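PDB 5IZD: D-glyceraldehyde dehydrogenase (NADP(+)) from Thermoplasma acidophilum, which uses NADP(+) to oxidise D-glyceraldehyde to glycerate in the non-phosphorylated Entner-Doudoroff pathway of sugar breakdown. Local coordinates for residues R130-Y135 and L470-V475; V142-P147 and L220-G225; K243-L248 and G454-G459. All blocks are in the same frame, centred on the assembly; numbering follows the deposited sequence.

Contact 1. Residues R130-Y135 and L470-V475; sequences RKIFQY and LKNIYV
Ile132 lays its CG1-CD1 branch against the flat of Tyr474, the two side chains side by side and pointing the same way. CG1 stands 3.5 Å above the ring plane of Tyr474, displaced toward the rim, while CD1 presses on CE2 of that ring at a tight 3.3 Å. Next along this face, Gln134 and Asn472 also run side by side. Gln134 NE2 gives a nearly straight hydrogen bond of 2.9 Å to Asn472 OD1, which lies in the amide plane of Gln134, although the two amide planes are turned 55° apart. Asn472 ND2 bonds Tyr446 O of a second subunit. On the other face Ile473 is the central bump. Its CD1, carried there by a chi2 of 92°, away from the staggered positions, lies over one face of the Tyr135 ring as a CH-pi contact, 4.2 Å from the centroid. Val475 CG2 sits at the edge of the Phe133 ring, 4.0 Å from CE2. Underneath, Lys131, Phe133 and Tyr135 each exchange a pair of backbone hydrogen bonds with Val475, Ile473 and Lys471. Tyr474 OH is bonded to Ala442 N of the second subunit; an alanine here would probably leave Ile132 without the surface its CG1 and CD1 rest on, and that backbone N–H without its mate. Phe133 meets Phe133 of a third subunit, and residues 472-475 pair in parallel with a strand of the second. With strand 120-124 beyond 130-135, this is the antiparallel arm by which aldehyde dehydrogenases oligomerise, its sheet continuing into a neighbouring subunit.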
loop_
_atom_site.group_PDB
_atom_site.type_symbol
_atom_site.label_atom_id
_atom_site.label_comp_id
_atom_site.label_asym_id
_atom_site.label_seq_id
_atom_site.Cartn_x
_atom_site.Cartn_y
_atom_site.Cartn_z
ATOM N N ARG A 130 -7.887 -18.720 11.806
ATOM C CA ARG A 130 -8.321 -18.443 10.459
ATOM C C ARG A 130 -7.523 -17.261 9.898
ATOM O O ARG A 130 -7.252 -16.287 10.620
ATOM C CB ARG A 130 -9.801 -18.090 10.438
ATOM C CG ARG A 130 -10.696 -19.311 10.475
ATOM C CD ARG A 130 -12.154 -18.918 10.650
ATOM N NE ARG A 130 -12.979 -20.109 10.722
ATOM C CZ ARG A 130 -14.300 -20.137 10.634
ATOM N NH1 ARG A 130 -15.009 -19.023 10.521
ATOM N NH2 ARG A 130 -14.922 -21.299 10.722
ATOM N N LYS A 131 -7.173 -17.359 8.631
ATOM C CA LYS A 131 -6.573 -16.240 7.871
ATOM C C LYS A 131 -7.241 -16.159 6.504
ATOM O O LYS A 131 -7.832 -17.130 6.023
ATOM C CB LYS A 131 -5.039 -16.397 7.701
ATOM C CG LYS A 131 -4.230 -16.361 9.022
ATOM C CD LYS A 131 -4.274 -14.973 9.673
ATOM C CE LYS A 131 -3.557 -14.847 11.008
ATOM N NZ LYS A 131 -4.245 -15.582 12.116
ATOM N N ILE A 132 -7.133 -14.997 5.880
ATOM C CA ILE A 132 -7.609 -14.791 4.516
ATOM C C ILE A 132 -6.407 -14.370 3.644
ATOM O O ILE A 132 -5.810 -13.333 3.861
ATOM C CB ILE A 132 -8.750 -13.773 4.513
ATOM C CG1 ILE A 132 -9.900 -14.287 5.364
ATOM C CG2 ILE A 132 -9.244 -13.515 3.072
ATOM C CD1 ILE A 132 -10.972 -13.242 5.587
ATOM N N PHE A 133 -6.028 -15.218 2.703
ATOM C CA PHE A 133 -4.890 -14.951 1.837
ATOM C C PHE A 133 -5.424 -14.308 0.565
ATOM O O PHE A 133 -6.324 -14.846 -0.118
ATOM C CB PHE A 133 -4.114 -16.233 1.565
ATOM C CG PHE A 133 -3.553 -16.850 2.793
ATOM C CD1 PHE A 133 -2.398 -16.354 3.363
ATOM C CD2 PHE A 133 -4.248 -17.849 3.482
ATOM C CE1 PHE A 133 -1.918 -16.871 4.567
ATOM C CE2 PHE A 133 -3.740 -18.405 4.643
ATOM C CZ PHE A 133 -2.566 -17.905 5.193
ATOM N N GLN A 134 -4.882 -13.156 0.208
ATOM C CA GLN A 134 -5.303 -12.532 -1.054
ATOM C C GLN A 134 -4.189 -12.551 -2.062
ATOM O O GLN A 134 -3.239 -11.858 -1.899
ATOM C CB GLN A 134 -5.814 -11.139 -0.759
ATOM C CG GLN A 134 -7.006 -11.216 0.179
ATOM C CD GLN A 134 -7.524 -9.894 0.603
ATOM O OE1 GLN A 134 -6.766 -8.992 0.954
ATOM N NE2 GLN A 134 -8.833 -9.752 0.587
ATOM N N TYR A 135 -4.322 -13.360 -3.106
ATOM C CA TYR A 135 -3.281 -13.500 -4.124
ATOM C C TYR A 135 -3.613 -12.594 -5.303
ATOM O O TYR A 135 -4.773 -12.351 -5.569
ATOM C CB TYR A 135 -3.218 -14.933 -4.673
ATOM C CG TYR A 135 -2.577 -15.954 -3.796
ATOM C CD1 TYR A 135 -2.511 -15.801 -2.428
ATOM C CD2 TYR A 135 -2.032 -17.121 -4.343
ATOM C CE1 TYR A 135 -1.938 -16.759 -1.640
ATOM C CE2 TYR A 135 -1.449 -18.083 -3.527
ATOM C CZ TYR A 135 -1.414 -17.888 -2.174
ATOM O OH TYR A 135 -0.875 -18.774 -1.290
ATOM N N LEU A 470 -7.309 -10.133 -8.005
ATOM C CA LEU A 470 -7.177 -10.481 -6.608
ATOM C C LEU A 470 -8.128 -11.643 -6.359
ATOM O O LEU A 470 -9.226 -11.602 -6.794
ATOM C CB LEU A 470 -7.552 -9.291 -5.749
ATOM C CG LEU A 470 -7.068 -9.158 -4.305
ATOM C CD1 LEU A 470 -5.601 -9.351 -4.082
ATOM C CD2 LEU A 470 -7.497 -7.860 -3.660
ATOM N N LYS A 471 -7.695 -12.686 -5.680
ATOM C CA LYS A 471 -8.570 -13.843 -5.349
ATOM C C LYS A 471 -8.296 -14.159 -3.880
ATOM O O LYS A 471 -7.174 -13.928 -3.433
ATOM C CB LYS A 471 -8.226 -15.045 -6.253
ATOM C CG LYS A 471 -6.957 -15.746 -5.896
ATOM C CD LYS A 471 -6.420 -16.684 -6.934
ATOM C CE LYS A 471 -7.345 -17.778 -7.417
ATOM N NZ LYS A 471 -7.640 -18.854 -6.424
ATOM N N ASN A 472 -9.281 -14.694 -3.153
ATOM C CA ASN A 472 -9.155 -14.943 -1.707
ATOM C C ASN A 472 -9.167 -16.428 -1.407
ATOM O O ASN A 472 -9.914 -17.207 -2.016
ATOM C CB ASN A 472 -10.301 -14.324 -0.864
ATOM C CG ASN A 472 -10.682 -12.906 -1.293
ATOM O OD1 ASN A 472 -10.333 -11.909 -0.634
ATOM N ND2 ASN A 472 -11.414 -12.812 -2.417
ATOM N N ILE A 473 -8.383 -16.787 -0.413
ATOM C CA ILE A 473 -8.414 -18.107 0.126
ATOM C C ILE A 473 -8.603 -17.975 1.656
ATOM O O ILE A 473 -7.752 -17.428 2.334
ATOM C CB ILE A 473 -7.145 -18.897 -0.220
ATOM C CG1 ILE A 473 -6.893 -18.877 -1.745
ATOM C CG2 ILE A 473 -7.286 -20.318 0.263
ATOM C CD1 ILE A 473 -5.999 -17.753 -2.233
ATOM N N TYR A 474 -9.711 -18.519 2.142
ATOM C CA TYR A 474 -10.128 -18.450 3.526
ATOM C C TYR A 474 -9.704 -19.789 4.090
ATOM O O TYR A 474 -10.166 -20.830 3.617
ATOM C CB TYR A 474 -11.648 -18.323 3.606
ATOM C CG TYR A 474 -12.247 -16.940 3.330
ATOM C CD1 TYR A 474 -12.299 -16.411 2.051
ATOM C CD2 TYR A 474 -12.788 -16.181 4.387
ATOM C CE1 TYR A 474 -12.835 -15.165 1.796
ATOM C CE2 TYR A 474 -13.378 -14.939 4.156
ATOM C CZ TYR A 474 -13.373 -14.423 2.853
ATOM O OH TYR A 474 -13.974 -13.216 2.679
ATOM N N VAL A 475 -8.812 -19.810 5.067
ATOM C CA VAL A 475 -8.362 -21.087 5.593
ATOM C C VAL A 475 -8.696 -21.148 7.073
ATOM O O VAL A 475 -8.443 -20.187 7.775
ATOM C CB VAL A 475 -6.843 -21.286 5.417
ATOM C CG1 VAL A 475 -6.439 -22.646 5.990
ATOM C CG2 VAL A 475 -6.431 -21.259 3.942
#

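Contact 2. Residues V142-P147 and L220-G225; sequences VVALTP and LITMTG. With NAP (NADP nicotinamide-adenine-dinucleotide phosphate), chain I.
Two neighbouring parallel strands of the Rossmann-type coenzyme-binding sheet meet here, Val142-Leu145 beside Leu220-Thr224, in step from Val142 opposite Leu220 to Leu145 opposite Met223. Four backbone hydrogen bonds stitch them, three passing from Val143 N to Leu220 O, Thr222 N to Val143 O and Leu145 N to Thr222 O. The fourth and longest, Thr224 N to Leu145 O, measures 3.2 Å. On the face carrying Val142, Ala144 and Thr222, the methyl CG2 of Thr222 comes 3.8 Å from both Val142 CG1 and Ala144 CB. With Thr222 OG1 anti to the backbone N (chi1 -175°), CG2 falls between that N and the carbonyl carbon, on the side of Val142 and Ala144; OG1 bonds Tyr467 OH and Lys158 NZ. On the other face Leu145 CB packs on Met223 CG at 4.0 Å, and Leu145 CD1 reaches Ile221 CG2. That same CD1 touches the adenine of NADP, 3.7 Å from N3A. Beyond the strands, Pro147 leans its ring on the Thr224 carbonyl, CB 3.5 Å from O, with CG close to Thr224 CG2. Thr146 O accepts a 2.8 Å hydrogen bond from the ribose hydroxyl O3B of NADP. Gly225 passes so close to the phosphate that a CB there would fall 2.3 Å from NADP O2A. The residues after both strands thus meet the dinucleotide at the C-terminal ends of the parallel strands, the place where a Rossmann fold holds its coenzyme.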
loop_
_atom_site.group_PDB
_atom_site.type_symbol
_atom_site.label_atom_id
_atom_site.label_comp_id
_atom_site.label_asym_id
_atom_site.label_seq_id
_atom_site.Cartn_x
_atom_site.Cartn_y
_atom_site.Cartn_z
ATOM N N VAL A 142 -5.399 -11.545 -22.550
ATOM C CA VAL A 142 -5.551 -10.103 -22.753
ATOM C C VAL A 142 -5.628 -9.840 -24.285
ATOM O O VAL A 142 -4.776 -10.331 -25.029
ATOM C CB VAL A 142 -4.326 -9.345 -22.149
ATOM C CG1 VAL A 142 -4.292 -7.892 -22.560
ATOM C CG2 VAL A 142 -4.274 -9.482 -20.643
ATOM N N VAL A 143 -6.642 -9.093 -24.706
ATOM C CA VAL A 143 -6.743 -8.559 -26.025
ATOM C C VAL A 143 -6.372 -7.080 -25.933
ATOM O O VAL A 143 -6.909 -6.289 -25.049
ATOM C CB VAL A 143 -8.153 -8.732 -26.617
ATOM C CG1 VAL A 143 -8.291 -7.920 -27.894
ATOM C CG2 VAL A 143 -8.461 -10.194 -26.885
ATOM N N ALA A 144 -5.407 -6.718 -26.762
ATOM C CA ALA A 144 -4.867 -5.368 -26.812
ATOM C C ALA A 144 -5.188 -4.734 -28.155
ATOM O O ALA A 144 -4.850 -5.299 -29.206
ATOM C CB ALA A 144 -3.380 -5.366 -26.590
ATOM N N LEU A 145 -5.929 -3.612 -28.105
ATOM C CA LEU A 145 -6.430 -2.935 -29.285
ATOM C C LEU A 145 -5.807 -1.553 -29.272
ATOM O O LEU A 145 -6.128 -0.724 -28.386
ATOM C CB LEU A 145 -7.959 -2.845 -29.299
ATOM C CG LEU A 145 -8.698 -4.166 -29.296
ATOM C CD1 LEU A 145 -10.147 -3.917 -28.905
ATOM C CD2 LEU A 145 -8.613 -4.895 -30.587
ATOM N N THR A 146 -4.904 -1.291 -30.218
ATOM C CA THR A 146 -4.110 -0.049 -30.185
ATOM C C THR A 146 -4.545 0.930 -31.265
ATOM O O THR A 146 -5.023 0.515 -32.360
ATOM C CB THR A 146 -2.570 -0.289 -30.214
ATOM O OG1 THR A 146 -2.207 -1.114 -31.307
ATOM C CG2 THR A 146 -2.167 -0.979 -28.943
ATOM N N PRO A 147 -4.427 2.240 -30.955
ATOM C CA PRO A 147 -4.746 3.278 -31.949
ATOM C C PRO A 147 -3.567 3.681 -32.883
ATOM O O PRO A 147 -2.444 3.174 -32.762
ATOM C CB PRO A 147 -5.156 4.438 -31.079
ATOM C CG PRO A 147 -4.238 4.317 -29.924
ATOM C CD PRO A 147 -3.973 2.847 -29.691
ATOM N N LEU A 220 -9.734 -10.088 -20.576
ATOM C CA LEU A 220 -9.427 -8.676 -20.359
ATOM C C LEU A 220 -9.182 -8.011 -21.737
ATOM O O LEU A 220 -8.609 -8.624 -22.676
ATOM C CB LEU A 220 -8.237 -8.511 -19.417
ATOM C CG LEU A 220 -7.817 -7.088 -18.992
ATOM C CD1 LEU A 220 -7.020 -7.138 -17.716
ATOM C CD2 LEU A 220 -6.918 -6.480 -20.109
ATOM N N ILE A 221 -9.759 -6.833 -21.885
ATOM C CA ILE A 221 -9.583 -5.976 -23.059
ATOM C C ILE A 221 -8.961 -4.659 -22.615
ATOM O O ILE A 221 -9.512 -3.933 -21.748
ATOM C CB ILE A 221 -10.907 -5.752 -23.804
ATOM C CG1 ILE A 221 -11.397 -7.098 -24.377
ATOM C CG2 ILE A 221 -10.702 -4.842 -25.028
ATOM C CD1 ILE A 221 -12.873 -7.175 -24.627
ATOM N N THR A 222 -7.802 -4.371 -23.187
ATOM C CA THR A 222 -7.108 -3.128 -23.017
ATOM C C THR A 222 -7.088 -2.371 -24.357
ATOM O O THR A 222 -6.628 -2.917 -25.372
ATOM C CB THR A 222 -5.710 -3.312 -22.397
ATOM O OG1 THR A 222 -5.138 -2.020 -22.165
ATOM C CG2 THR A 222 -4.750 -4.140 -23.230
ATOM N N MET A 223 -7.648 -1.163 -24.383
ATOM C CA MET A 223 -7.953 -0.474 -25.659
ATOM C C MET A 223 -7.799 1.015 -25.500
ATOM O O MET A 223 -8.123 1.575 -24.429
ATOM C CB MET A 223 -9.371 -0.790 -26.158
ATOM C CG MET A 223 -9.846 0.035 -27.329
ATOM S SD MET A 223 -10.692 1.566 -26.904
ATOM C CE MET A 223 -11.354 2.149 -28.471
ATOM N N THR A 224 -7.329 1.658 -26.563
ATOM C CA THR A 224 -7.273 3.103 -26.602
ATOM C C THR A 224 -7.770 3.511 -27.984
ATOM O O THR A 224 -7.456 2.834 -28.941
ATOM C CB THR A 224 -5.857 3.614 -26.280
ATOM O OG1 THR A 224 -5.500 3.272 -24.935
ATOM C CG2 THR A 224 -5.722 5.128 -26.463
ATOM N N GLY A 225 -8.580 4.556 -28.055
ATOM C CA GLY A 225 -9.155 5.078 -29.300
ATOM C C GLY A 225 -10.357 5.973 -29.115
ATOM O O GLY A 225 -10.464 6.700 -28.084
HETATM P PA NAP I . -10.745 3.635 -33.205
HETATM O O1A NAP I . -11.770 3.270 -34.234
HETATM O O2A NAP I . -11.211 3.864 -31.783
HETATM O O5B NAP I . -9.574 2.496 -33.231
HETATM C C5B NAP I . -8.865 2.012 -32.068
HETATM C C4B NAP I . -8.610 0.497 -32.184
HETATM O O4B NAP I . -9.853 -0.220 -32.066
HETATM C C3B NAP I . -8.040 0.088 -33.557
HETATM O O3B NAP I . -7.161 -1.056 -33.389
HETATM C C2B NAP I . -9.272 -0.299 -34.327
HETATM O O2B NAP I . -9.007 -1.086 -35.485
HETATM C C1B NAP I . -10.055 -1.025 -33.267
HETATM N N9A NAP I . -11.491 -1.192 -33.537
HETATM C C8A NAP I . -12.288 -0.482 -34.382
HETATM N N7A NAP I . -13.527 -0.924 -34.383
HETATM C C5A NAP I . -13.518 -1.966 -33.449
HETATM C C6A NAP I . -14.517 -2.824 -32.987
HETATM N N6A NAP I . -15.787 -2.761 -33.406
HETATM N N1A NAP I . -14.187 -3.751 -32.063
HETATM C C2A NAP I . -12.909 -3.837 -31.653
HETATM N N3A NAP I . -11.889 -3.066 -32.055
HETATM C C4A NAP I . -12.279 -2.135 -32.954
HETATM O O3 NAP I . -10.003 4.940 -33.723
HETATM P PN NAP I . -10.211 5.800 -35.068
HETATM O O1N NAP I . -9.845 4.965 -36.282
HETATM O O2N NAP I . -9.411 7.076 -34.976
HETATM O O5D NAP I . -11.727 6.120 -35.095
HETATM P P2B NAP I . -9.138 -0.373 -36.977
HETATM O O1X NAP I . -8.879 -1.491 -37.998
HETATM O O2X NAP I . -8.105 0.645 -37.089
HETATM O O3X NAP I . -10.515 0.173 -37.157
#

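Contact 3. Residues K243-L248 and G454-G459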
loop_
_atom_site.group_PDB
_atom_site.type_symbol
_atom_site.label_atom_id
_atom_site.label_comp_id
_atom_site.label_asym_id
_atom_site.label_seq_id
_atom_site.Cartn_x
_atom_site.Cartn_y
_atom_site.Cartn_z
ATOM N N LYS A 243 -12.830 -7.833 -18.105
ATOM C CA LYS A 243 -12.297 -6.658 -17.513
ATOM C C LYS A 243 -11.893 -5.681 -18.622
ATOM O O LYS A 243 -11.218 -6.067 -19.626
ATOM C CB LYS A 243 -11.111 -7.048 -16.621
ATOM C CG LYS A 243 -10.138 -5.951 -16.174
ATOM C CD LYS A 243 -10.796 -4.850 -15.469
ATOM C CE LYS A 243 -9.774 -3.780 -15.097
ATOM N NZ LYS A 243 -8.877 -4.202 -14.017
ATOM N N LEU A 244 -12.360 -4.435 -18.485
ATOM C CA LEU A 244 -12.104 -3.385 -19.486
ATOM C C LEU A 244 -11.106 -2.333 -18.996
ATOM O O LEU A 244 -11.204 -1.812 -17.828
ATOM C CB LEU A 244 -13.413 -2.735 -19.866
ATOM C CG LEU A 244 -14.412 -3.685 -20.556
ATOM C CD1 LEU A 244 -15.588 -2.904 -21.123
ATOM C CD2 LEU A 244 -13.831 -4.535 -21.665
ATOM N N ILE A 245 -10.102 -2.054 -19.837
ATOM C CA ILE A 245 -9.212 -0.906 -19.649
ATOM C C ILE A 245 -9.337 -0.143 -20.949
ATOM O O ILE A 245 -8.890 -0.671 -22.010
ATOM C CB ILE A 245 -7.749 -1.286 -19.421
ATOM C CG1 ILE A 245 -7.546 -2.227 -18.208
ATOM C CG2 ILE A 245 -6.901 -0.007 -19.293
ATOM C CD1 ILE A 245 -6.155 -2.881 -18.155
ATOM N N LEU A 246 -10.041 0.987 -20.912
ATOM C CA LEU A 246 -10.414 1.762 -22.100
ATOM C C LEU A 246 -10.032 3.200 -21.851
ATOM O O LEU A 246 -10.447 3.800 -20.814
ATOM C CB LEU A 246 -11.921 1.777 -22.363
ATOM C CG LEU A 246 -12.644 0.441 -22.450
ATOM C CD1 LEU A 246 -14.148 0.665 -22.613
ATOM C CD2 LEU A 246 -12.068 -0.395 -23.560
ATOM N N GLU A 247 -9.336 3.772 -22.819
ATOM C CA GLU A 247 -9.014 5.175 -22.822
ATOM C C GLU A 247 -9.448 5.823 -24.135
ATOM O O GLU A 247 -8.965 5.413 -25.193
ATOM C CB GLU A 247 -7.522 5.340 -22.571
ATOM C CG GLU A 247 -7.166 6.803 -22.227
ATOM C CD GLU A 247 -6.522 7.585 -23.354
ATOM O OE1 GLU A 247 -7.242 8.317 -24.071
ATOM O OE2 GLU A 247 -5.269 7.467 -23.518
ATOM N N LEU A 248 -10.388 6.788 -24.043
ATOM C CA LEU A 248 -11.229 7.201 -25.132
ATOM C C LEU A 248 -11.033 8.690 -25.522
ATOM O O LEU A 248 -11.939 9.313 -26.059
ATOM C CB LEU A 248 -12.697 6.863 -24.875
ATOM C CG LEU A 248 -12.942 5.421 -24.483
ATOM C CD1 LEU A 248 -14.422 5.158 -24.180
ATOM C CD2 LEU A 248 -12.465 4.469 -25.546
ATOM N N GLY A 454 -13.463 6.631 -20.132
ATOM C CA GLY A 454 -13.450 5.197 -20.380
ATOM C C GLY A 454 -13.521 4.398 -19.102
ATOM O O GLY A 454 -14.439 4.603 -18.309
ATOM N N GLN A 455 -12.617 3.455 -18.941
ATOM C CA GLN A 455 -12.677 2.481 -17.840
ATOM C C GLN A 455 -11.236 2.273 -17.404
ATOM O O GLN A 455 -10.320 2.105 -18.235
ATOM C CB GLN A 455 -13.307 1.138 -18.279
ATOM C CG GLN A 455 -14.777 1.173 -18.761
ATOM C CD GLN A 455 -15.773 1.572 -17.655
ATOM O OE1 GLN A 455 -15.447 1.480 -16.509
ATOM N NE2 GLN A 455 -16.900 2.105 -18.002
ATOM N N ALA A 456 -11.074 2.271 -16.088
ATOM C CA ALA A 456 -9.851 1.992 -15.409
ATOM C C ALA A 456 -8.779 3.008 -15.836
ATOM O O ALA A 456 -9.111 4.165 -16.046
ATOM C CB ALA A 456 -9.450 0.561 -15.613
ATOM N N GLY A 457 -7.516 2.606 -15.967
ATOM C CA GLY A 457 -6.443 3.519 -16.323
ATOM C C GLY A 457 -5.171 2.720 -16.555
ATOM O O GLY A 457 -5.186 1.499 -16.356
ATOM N N GLU A 458 -4.103 3.423 -16.939
ATOM C CA GLU A 458 -2.790 2.861 -17.266
ATOM C C GLU A 458 -1.618 3.662 -16.701
ATOM O O GLU A 458 -1.636 4.885 -16.668
ATOM C CB GLU A 458 -2.641 2.778 -18.775
ATOM C CG GLU A 458 -3.677 1.894 -19.416
ATOM C CD GLU A 458 -3.682 1.995 -20.960
ATOM O OE1 GLU A 458 -3.279 1.024 -21.700
ATOM O OE2 GLU A 458 -4.108 3.097 -21.400
ATOM N N GLY A 459 -0.598 2.966 -16.264
ATOM C CA GLY A 459 0.505 3.575 -15.622
ATOM C C GLY A 459 0.375 3.584 -14.125
ATOM O O GLY A 459 -0.719 3.519 -13.564
HETATM O O HOH W 1 -9.338 5.606 -18.846
HETATM O O HOH W 2 -3.681 4.945 -23.461
#
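The carboxylate of Glu458 has Ile245 CG2 over one face, 4.1 Å from CD, with the same methyl 3.7 Å from Glu458 CG. A water joins Glu458 OE2 to the carboxylate of Glu247, donating to OE2 of each; the two OE2 atoms are 5.0 Å apart, with no direct bond. The third flat group, the Gln455 amide, is carried away from the strand by a bend at chi2 (-65°), and its NE2 bonds Ala242 O of a second subunit. Gln455 CG stays behind, alongside Leu246 CD1 at 3.9 Å, while CB rests on Leu244 O. Between the backbones, Leu246 and Gln455 trade two hydrogen bonds, a short antiparallel pairing. Leu246 O is gripped twice, by Gln455 N and by a second water that also donates to Ala456 O. Gly454 lies against the same carbonyl: a CB there would sit only 2.0 Å from Leu246 O, and Leu248 CD1 packs against its CA. Past the strand, Ala456 CB approaches Leu244 O and Ile245 CG1. Glu247, the predicted proton acceptor, is further held through OE1 by Gly249 N, and Glu458 OE1 forms a salt bridge with Lys158. The shared water is consistent with Glu458, tied to that lysine, acting as a second-shell neighbour of the predicted proton acceptor.

In the fold
All three contacts belong to one sheet. Contact 1 sits on the outlying arm, its centre about 30 Å from that of contact 2 and about 27 Å from that of contact 3, yet strand 130-145 runs through both contact 1 and contact 2. Contacts 2 and 3 are immediate neighbours, centres about 9 Å apart, where strand 220-224 adjoins 243-247; a probable hydrogen bond joins Met223 N to Ile245 O at 2.7 Å. Contact 2 touches NADP directly, whereas contact 3 brings in the predicted base, with the Leu248 side chain about 6 Å from the coenzyme. Contacts 1 and 3 both reach the second subunit.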